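Local coordinates for protein glycosyl hydrolase, BNR repeat (Ralstonia eutropha, PDB 3B7F) that is a putative glycosyl hydrolase with BNR repeats, folded as a seven-bladed beta-propeller, at residues L79-D87 / T94-F102. Sequence-based numbering, arbitrary orientation.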
# COMPACT_ATOMS: atom_id res chain seq x y z
N LEU A 79 3.20 24.46 4.42
CA LEU A 79 2.34 23.78 5.42
C LEU A 79 3.00 22.66 6.26
O LEU A 79 2.45 22.27 7.31
CB LEU A 79 1.04 23.22 4.76
CG LEU A 79 -0.09 24.16 4.30
CD1 LEU A 79 -1.26 23.36 3.71
CD2 LEU A 79 -0.60 25.09 5.42
N GLY A 80 4.17 22.15 5.82
CA GLY A 80 4.81 20.97 6.45
C GLY A 80 4.00 19.74 6.02
O GLY A 80 3.31 19.80 5.01
N PRO A 81 4.06 18.62 6.78
CA PRO A 81 3.28 17.44 6.40
C PRO A 81 1.80 17.61 6.74
O PRO A 81 1.50 18.08 7.82
CB PRO A 81 3.91 16.32 7.23
CG PRO A 81 4.44 17.00 8.42
CD PRO A 81 4.85 18.38 7.99
N THR A 82 0.91 17.25 5.81
CA THR A 82 -0.53 17.37 6.00
C THR A 82 -1.32 16.36 5.18
O THR A 82 -0.75 15.53 4.46
CB THR A 82 -1.03 18.82 5.62
OG1 THR A 82 -2.37 19.01 6.06
CG2 THR A 82 -0.95 19.11 4.12
N VAL A 83 -2.65 16.43 5.34
CA VAL A 83 -3.61 15.68 4.56
C VAL A 83 -4.58 16.68 3.92
O VAL A 83 -5.16 17.52 4.62
CB VAL A 83 -4.40 14.65 5.41
CG1 VAL A 83 -5.36 13.87 4.52
CG2 VAL A 83 -3.46 13.68 6.13
N PHE A 84 -4.70 16.63 2.60
CA PHE A 84 -5.70 17.44 1.89
C PHE A 84 -6.95 16.58 1.72
O PHE A 84 -6.84 15.36 1.56
CB PHE A 84 -5.22 17.92 0.53
CG PHE A 84 -4.09 18.91 0.59
CD1 PHE A 84 -4.35 20.25 0.80
CD2 PHE A 84 -2.76 18.49 0.41
CE1 PHE A 84 -3.31 21.19 0.84
CE2 PHE A 84 -1.72 19.40 0.45
CZ PHE A 84 -1.99 20.76 0.67
N ARG A 85 -8.13 17.20 1.79
CA ARG A 85 -9.39 16.49 1.63
C ARG A 85 -10.19 17.12 0.51
O ARG A 85 -10.12 18.32 0.28
CB ARG A 85 -10.21 16.49 2.94
CG ARG A 85 -11.18 17.67 3.16
CD ARG A 85 -11.70 17.78 4.61
NE ARG A 85 -10.72 18.53 5.36
CZ ARG A 85 -10.79 19.81 5.74
NH1 ARG A 85 -11.87 20.59 5.56
NH2 ARG A 85 -9.75 20.32 6.39
N SER A 86 -10.97 16.29 -0.17
CA SER A 86 -11.89 16.73 -1.21
C SER A 86 -13.22 16.07 -0.97
O SER A 86 -13.23 14.89 -0.61
CB SER A 86 -11.40 16.31 -2.58
OG SER A 86 -12.30 16.76 -3.56
N ASP A 87 -14.32 16.81 -1.12
CA ASP A 87 -15.68 16.23 -1.00
C ASP A 87 -16.47 16.31 -2.32
O ASP A 87 -17.67 16.10 -2.33
CB ASP A 87 -16.46 16.85 0.18
CG ASP A 87 -16.75 18.34 0.01
OD1 ASP A 87 -16.31 18.97 -0.98
OD2 ASP A 87 -17.44 18.88 0.90
N THR A 94 -8.73 20.85 0.43
CA THR A 94 -8.56 21.69 1.62
C THR A 94 -7.61 20.99 2.57
O THR A 94 -7.77 19.80 2.84
CB THR A 94 -9.89 21.98 2.35
OG1 THR A 94 -10.84 22.50 1.42
CG2 THR A 94 -9.69 22.99 3.47
N GLU A 95 -6.60 21.72 3.03
CA GLU A 95 -5.63 21.21 4.00
C GLU A 95 -6.31 20.92 5.35
O GLU A 95 -7.31 21.56 5.68
CB GLU A 95 -4.40 22.15 4.17
CG GLU A 95 -4.59 23.52 4.90
CD GLU A 95 -5.48 24.54 4.17
OE1 GLU A 95 -5.71 24.40 2.94
OE2 GLU A 95 -5.95 25.49 4.86
N ALA A 96 -5.77 19.94 6.08
CA ALA A 96 -6.26 19.54 7.42
C ALA A 96 -6.26 20.73 8.37
O ALA A 96 -5.32 21.53 8.34
CB ALA A 96 -5.41 18.40 8.01
N THR A 97 -7.30 20.85 9.19
CA THR A 97 -7.32 21.90 10.21
C THR A 97 -6.31 21.43 11.28
O THR A 97 -5.50 22.25 11.75
CB THR A 97 -8.74 22.24 10.75
OG1 THR A 97 -9.34 21.10 11.36
CG2 THR A 97 -9.61 22.69 9.61
N ARG A 98 -6.31 20.12 11.58
CA ARG A 98 -5.34 19.52 12.50
C ARG A 98 -4.71 18.26 11.85
O ARG A 98 -5.24 17.16 11.99
CB ARG A 98 -6.00 19.16 13.84
CG ARG A 98 -5.04 18.55 14.88
CD ARG A 98 -5.80 18.00 16.08
NE ARG A 98 -4.91 17.20 16.93
CZ ARG A 98 -5.28 16.44 17.97
NH1 ARG A 98 -6.56 16.31 18.32
NH2 ARG A 98 -4.34 15.77 18.65
N PRO A 99 -3.57 18.42 11.14
CA PRO A 99 -2.96 17.23 10.56
C PRO A 99 -2.26 16.36 11.63
O PRO A 99 -2.09 16.82 12.74
CB PRO A 99 -1.95 17.81 9.58
CG PRO A 99 -1.56 19.11 10.19
CD PRO A 99 -2.81 19.64 10.80
N PRO A 100 -1.89 15.11 11.28
CA PRO A 100 -1.16 14.25 12.21
C PRO A 100 0.10 14.89 12.82
O PRO A 100 0.96 15.41 12.11
CB PRO A 100 -0.77 13.06 11.32
CG PRO A 100 -1.88 12.96 10.37
CD PRO A 100 -2.18 14.39 10.02
N ALA A 101 0.18 14.87 14.15
CA ALA A 101 1.31 15.43 14.89
C ALA A 101 1.39 14.68 16.18
O ALA A 101 0.36 14.45 16.81
CB ALA A 101 1.10 16.90 15.18
N PHE A 102 2.59 14.26 16.57
CA PHE A 102 2.79 13.57 17.84
C PHE A 102 2.54 14.55 19.00
O PHE A 102 2.74 15.76 18.86
CB PHE A 102 4.22 13.02 17.96
CG PHE A 102 4.57 11.93 16.97
CD1 PHE A 102 4.10 10.64 17.14
CD2 PHE A 102 5.42 12.19 15.91
CE1 PHE A 102 4.45 9.62 16.24
CE2 PHE A 102 5.78 11.17 15.02
CZ PHE A 102 5.28 9.89 15.19
O HOH W 1 0.88 15.65 9.30
O HOH W 2 -2.18 21.78 6.94
O HOH W 3 -12.38 20.34 -0.19
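Thr94 CB lies over one face of the Arg85 guanidinium, off toward its rim, while Ala96 CA meets the edge in plane. The Phe84 ring carries Thr82 CG2 on one face, and Thr94 C approaches its edge. Both flat groups belong to the outer hairpin of a beta-propeller blade and illustrate how a short edge strand is held: by a few backbone bonds and by side chains of its neighbour on both faces of the sheet. Arg85 and Thr94 form an antiparallel hydrogen-bonded pair, with Arg85 N to Thr94 O at 2.8 Å and Thr94 N to Arg85 O at 2.9 Å. The next pair, Phe84 with Glu95, is non-hydrogen-bonded; past it the second strand ends, and Ala96 N gives Val83 O a weak bond. With its chain bent at chi3 (85°), Arg85 lies across Thr94 and brings NH2 2.8 Å from Glu95 O, at an angle too poor for a hydrogen bond. On the other face, Phe84 CE1 packs 3.6 Å from Glu95 CB, which Leu79 CD1 also touches; Phe52 stacks on the Phe84 ring. Where the strands part, Pro99 CB comes within 3.7 Å of Thr82 OG1, which also meets a water; another water donates to two carbonyls, weakly to Pro81 O and at 2.8 Å to Pro100 O.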